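Local coordinates for protein diphosphomevalonate decarboxylase, putative (Trypanosoma brucei, PDB 2HKE) that probably catalyses the ATP-dependent decarboxylation of (R)-5-diphosphomevalonate to isopentenyl diphosphate in the mevalonate pathway leading to isoprenoids and sterols, at residues 11-16 against 114-119; 178-183 against 235-240. The protein carries 1 engineered substitution. All blocks are in the same frame, centred on the assembly; numbering follows the deposited sequence.

Interaction 1: 11-16 against 114-119; sequences PINIAF and SSASGY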
# COMPACT_ATOMS: atom_id res chain seq x y z
N PRO A 11 -5.55 -1.83 7.08
CA PRO A 11 -4.18 -1.33 6.96
C PRO A 11 -3.81 -0.94 5.53
O PRO A 11 -4.47 -1.40 4.58
CB PRO A 11 -3.38 -2.56 7.32
CG PRO A 11 -4.13 -3.67 6.65
CD PRO A 11 -5.61 -3.29 6.86
N ILE A 12 -2.73 -0.18 5.36
CA ILE A 12 -2.18 -0.05 4.00
C ILE A 12 -1.37 -1.28 3.62
O ILE A 12 -1.10 -2.14 4.44
CB ILE A 12 -1.31 1.24 3.85
CG1 ILE A 12 -0.16 1.27 4.84
CG2 ILE A 12 -2.20 2.49 4.02
CD1 ILE A 12 0.80 2.40 4.58
N ASN A 13 -0.92 -1.35 2.37
CA ASN A 13 -0.01 -2.38 1.95
C ASN A 13 1.01 -1.74 1.02
O ASN A 13 0.81 -0.59 0.53
CB ASN A 13 -0.77 -3.52 1.23
CG ASN A 13 -1.37 -3.11 -0.09
OD1 ASN A 13 -0.68 -3.06 -1.09
ND2 ASN A 13 -2.67 -2.82 -0.11
N ILE A 14 2.11 -2.44 0.84
CA ILE A 14 3.16 -1.96 -0.07
C ILE A 14 3.46 -3.00 -1.12
O ILE A 14 3.91 -4.08 -0.81
CB ILE A 14 4.45 -1.49 0.68
CG1 ILE A 14 5.51 -0.97 -0.32
CG2 ILE A 14 5.05 -2.62 1.56
CD1 ILE A 14 5.03 0.32 -1.07
N ALA A 15 3.23 -2.64 -2.40
CA ALA A 15 3.55 -3.52 -3.50
C ALA A 15 5.05 -3.58 -3.72
O ALA A 15 5.69 -2.52 -3.84
CB ALA A 15 2.93 -3.06 -4.79
N PHE A 16 5.61 -4.78 -3.76
CA PHE A 16 7.01 -4.94 -4.22
C PHE A 16 7.09 -5.35 -5.69
O PHE A 16 8.14 -5.13 -6.31
CB PHE A 16 7.80 -5.85 -3.31
CG PHE A 16 7.15 -7.15 -3.07
CD1 PHE A 16 7.40 -8.19 -3.92
CD2 PHE A 16 6.29 -7.36 -2.00
CE1 PHE A 16 6.79 -9.41 -3.76
CE2 PHE A 16 5.66 -8.61 -1.85
CZ PHE A 16 5.94 -9.62 -2.72
N SER A 114 -3.31 5.94 1.75
CA SER A 114 -4.44 5.70 2.63
C SER A 114 -5.74 5.46 1.85
O SER A 114 -6.74 5.04 2.42
CB SER A 114 -4.57 6.86 3.64
OG SER A 114 -4.81 8.09 2.99
N SER A 115 -5.73 5.71 0.55
CA SER A 115 -6.90 5.32 -0.27
C SER A 115 -7.06 3.80 -0.35
O SER A 115 -8.18 3.27 -0.31
CB SER A 115 -6.80 5.93 -1.68
OG SER A 115 -6.05 5.05 -2.50
N ALA A 116 -5.94 3.09 -0.41
CA ALA A 116 -5.96 1.63 -0.40
C ALA A 116 -6.65 1.11 0.85
O ALA A 116 -7.50 0.22 0.80
CB ALA A 116 -4.55 1.08 -0.44
N SER A 117 -6.24 1.65 1.99
CA SER A 117 -6.78 1.18 3.26
C SER A 117 -8.24 1.62 3.42
O SER A 117 -9.10 0.84 3.92
CB SER A 117 -5.88 1.68 4.37
OG SER A 117 -5.78 3.10 4.36
N GLY A 118 -8.54 2.83 2.96
CA GLY A 118 -9.88 3.40 3.07
C GLY A 118 -10.93 2.64 2.28
O GLY A 118 -12.00 2.32 2.79
N TYR A 119 -10.64 2.32 1.03
CA TYR A 119 -11.56 1.56 0.22
C TYR A 119 -11.69 0.13 0.71
O TYR A 119 -12.78 -0.47 0.62
CB TYR A 119 -11.12 1.59 -1.24
CG TYR A 119 -11.48 2.90 -1.89
CD1 TYR A 119 -12.80 3.26 -2.03
CD2 TYR A 119 -10.50 3.75 -2.40
CE1 TYR A 119 -13.17 4.43 -2.67
CE2 TYR A 119 -10.87 4.97 -3.03
CZ TYR A 119 -12.21 5.27 -3.15
OH TYR A 119 -12.66 6.42 -3.75

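Interaction 2: 178-183 against 235-240; sequences THWPEI and RDFATF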
# COMPACT_ATOMS: atom_id res chain seq x y z
N THR A 178 2.34 -15.15 9.71
CA THR A 178 3.18 -16.03 10.49
C THR A 178 4.32 -16.68 9.72
O THR A 178 5.22 -17.27 10.32
CB THR A 178 2.35 -17.18 11.16
OG1 THR A 178 1.92 -18.07 10.16
CG2 THR A 178 1.19 -16.66 11.89
N HIS A 179 4.34 -16.57 8.39
CA HIS A 179 5.29 -17.32 7.58
C HIS A 179 6.71 -16.82 7.81
O HIS A 179 7.62 -17.59 8.01
CB HIS A 179 4.90 -17.29 6.10
CG HIS A 179 5.90 -17.96 5.21
ND1 HIS A 179 6.06 -19.33 5.15
CD2 HIS A 179 6.80 -17.44 4.34
CE1 HIS A 179 7.02 -19.62 4.28
NE2 HIS A 179 7.50 -18.48 3.79
N TRP A 180 6.91 -15.51 7.80
CA TRP A 180 8.26 -14.93 7.81
C TRP A 180 8.30 -13.79 8.80
O TRP A 180 8.35 -12.62 8.40
CB TRP A 180 8.60 -14.43 6.39
CG TRP A 180 10.06 -14.20 6.07
CD1 TRP A 180 11.11 -14.23 6.93
CD2 TRP A 180 10.59 -13.80 4.81
NE1 TRP A 180 12.28 -13.95 6.27
CE2 TRP A 180 11.99 -13.68 4.96
CE3 TRP A 180 10.03 -13.58 3.55
CZ2 TRP A 180 12.82 -13.35 3.91
CZ3 TRP A 180 10.84 -13.25 2.50
CH2 TRP A 180 12.23 -13.16 2.67
N PRO A 181 8.20 -14.09 10.10
CA PRO A 181 8.08 -13.04 11.11
C PRO A 181 9.31 -12.14 11.21
O PRO A 181 9.23 -11.06 11.77
CB PRO A 181 7.92 -13.82 12.43
CG PRO A 181 8.30 -15.21 12.16
CD PRO A 181 8.15 -15.45 10.68
N GLU A 182 10.45 -12.60 10.70
CA GLU A 182 11.66 -11.79 10.71
C GLU A 182 11.61 -10.56 9.81
O GLU A 182 12.25 -9.55 10.09
CB GLU A 182 12.86 -12.60 10.33
CG GLU A 182 13.14 -13.71 11.28
CD GLU A 182 12.41 -15.04 10.96
OE1 GLU A 182 11.47 -15.15 10.10
OE2 GLU A 182 12.81 -16.03 11.62
N ILE A 183 10.85 -10.64 8.74
CA ILE A 183 10.86 -9.53 7.76
C ILE A 183 10.07 -8.35 8.33
O ILE A 183 8.98 -8.47 8.96
CB ILE A 183 10.51 -10.05 6.32
CG1 ILE A 183 10.99 -9.05 5.23
CG2 ILE A 183 9.10 -10.43 6.27
CD1 ILE A 183 11.03 -9.63 3.87
N ARG A 235 12.03 -17.96 2.32
CA ARG A 235 12.53 -16.90 3.19
C ARG A 235 13.94 -16.50 2.80
O ARG A 235 14.80 -16.36 3.65
CB ARG A 235 12.44 -17.30 4.68
CG ARG A 235 11.09 -17.72 5.13
CD ARG A 235 11.19 -18.57 6.43
NE ARG A 235 9.89 -19.04 6.91
CZ ARG A 235 9.40 -20.27 6.71
NH1 ARG A 235 10.08 -21.18 6.00
NH2 ARG A 235 8.20 -20.60 7.21
N ASP A 236 14.14 -16.25 1.50
CA ASP A 236 15.40 -15.86 0.91
C ASP A 236 15.36 -14.32 0.79
O ASP A 236 14.82 -13.79 -0.18
CB ASP A 236 15.46 -16.47 -0.47
CG ASP A 236 16.72 -16.11 -1.25
OD1 ASP A 236 17.57 -15.30 -0.80
OD2 ASP A 236 16.82 -16.65 -2.39
N PHE A 237 15.86 -13.64 1.80
CA PHE A 237 15.72 -12.20 1.84
C PHE A 237 16.45 -11.53 0.70
O PHE A 237 15.91 -10.61 0.08
CB PHE A 237 16.22 -11.62 3.16
CG PHE A 237 16.11 -10.17 3.21
CD1 PHE A 237 14.88 -9.57 3.50
CD2 PHE A 237 17.18 -9.36 2.91
CE1 PHE A 237 14.76 -8.20 3.48
CE2 PHE A 237 17.05 -7.98 2.91
CZ PHE A 237 15.78 -7.42 3.21
N ALA A 238 17.68 -11.95 0.44
CA ALA A 238 18.46 -11.29 -0.62
C ALA A 238 17.76 -11.29 -1.99
O ALA A 238 17.73 -10.26 -2.67
CB ALA A 238 19.88 -11.90 -0.70
N THR A 239 17.20 -12.44 -2.39
CA THR A 239 16.49 -12.54 -3.67
C THR A 239 15.24 -11.68 -3.63
O THR A 239 14.95 -10.93 -4.59
CB THR A 239 16.14 -14.00 -4.00
OG1 THR A 239 17.38 -14.74 -4.11
CG2 THR A 239 15.36 -14.08 -5.33
N PHE A 240 14.52 -11.74 -2.52
CA PHE A 240 13.34 -10.90 -2.35
C PHE A 240 13.69 -9.41 -2.49
O PHE A 240 13.03 -8.63 -3.23
CB PHE A 240 12.68 -11.18 -1.00
CG PHE A 240 11.57 -10.21 -0.67
CD1 PHE A 240 10.33 -10.34 -1.26
CD2 PHE A 240 11.80 -9.13 0.19
CE1 PHE A 240 9.33 -9.43 -1.00
CE2 PHE A 240 10.79 -8.18 0.41
CZ PHE A 240 9.56 -8.37 -0.18

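Interaction 1: 11-16 against 114-119
S117 OG, set against the methyl branch of I12, is held by two polar neighbours: it lies 2.9 Å from S114 O, one turn back in its own helix, and hydrogen-bonds with S48 OG. With chi1 at 58° the hydroxyl sits between the backbone N and carbonyl carbon of S117, folded back toward S114, and the oxygen comes to 3.6 Å from I12 CG2. On the flank of the same serine, CB packs 3.4 Å from P11 O, a carbonyl that also takes part in a hydrogen bond with S150 OG. A116 contributes its methyl, directed at the strand, where CB is 4.3 Å from N13 ND2. The N13 amide is tied down by R149 NH2 at OD1 and by S146 O and S150 OG at ND2. The join is thus small and mostly buried, made by carbon atoms packing against polar atoms that are hydrogen-bonded to other residues. Strand 5-15 beside the N-terminal turn of helix 114-130, with its SSAS sequence, is characteristic of the nucleotide-binding domain of the GHMP kinase fold, in which the glycine- and serine-rich phosphate-binding loop runs into this helix.

Interaction 2: 178-183 against 235-240
R235 lies over two rings of the 178-183 loop at once, its aliphatic part on the indole of W180 and its guanidinium on the imidazole of H179. The stem covers one indole face: CA stands 3.6 Å from the centroid of the six-membered ring of W180, nearly on the ring normal, in a CH-pi contact, while CB and CG continue over the five-membered ring. From CG the chain runs extended to NE, past the indole, and ends in a guanidinium that stacks on H179 with centres 3.9 Å apart and planes at 26°. The same flat group grips H179 O side-on, NE at 2.9 Å and NH2 at 3.2 Å from that oxygen, both from one face of the carbonyl plane; the NH2 bond is the more bent of the two.

The other indole face is backed by the I183 side chain, across a type I turn from W180 to I183. With CG anti to the backbone N (chi1 -161°), W180 sends its six-membered ring edge-first to the start of helix 237-256. There it meets F237 CB and points at the face of F240 in a T-shaped pair, planes at 71°. I183 CD1 closes the group, 3.9 Å from F237 CD1 at that ring's edge and 3.8 Å from F240 CE2. R235, just after helix 213-234, forms a Schellman motif, and D236 is the N-cap of helix 237-256: its OD1 accepts a weak bond from T239 N, and its OD2 a shorter one from T239 OG1.

Chemically, H179 NE2 bonds to I232 O, and ND1 faces the guanidinium without a hydrogen bond. This favours a neutral imidazole protonated at NE2, whose further protonation the arginine charge would probably discourage.

Interaction 1 closes before interaction 2 opens along the chain, and their centres lie 21 Å apart, yet they touch: F16 CD1 is 3.7 Å from F240 CE1 in an edge-to-face pair. Interaction 1 sits near the centre of the molecule, where strand 5-15 of the large N-terminal sheet meets helix 114-130. Interaction 2 straddles the passage into the second half, its loop leading from strand 170-175 of that sheet to strand 183-189 of the C-terminal sheet. F155, on strand 155-159 of the first sheet, touches W180, I183 and F240, while I14 and F240 both reach F301 of the second. Both contacts therefore contribute to an aromatic and aliphatic interface that joins the N- and C-terminal domains.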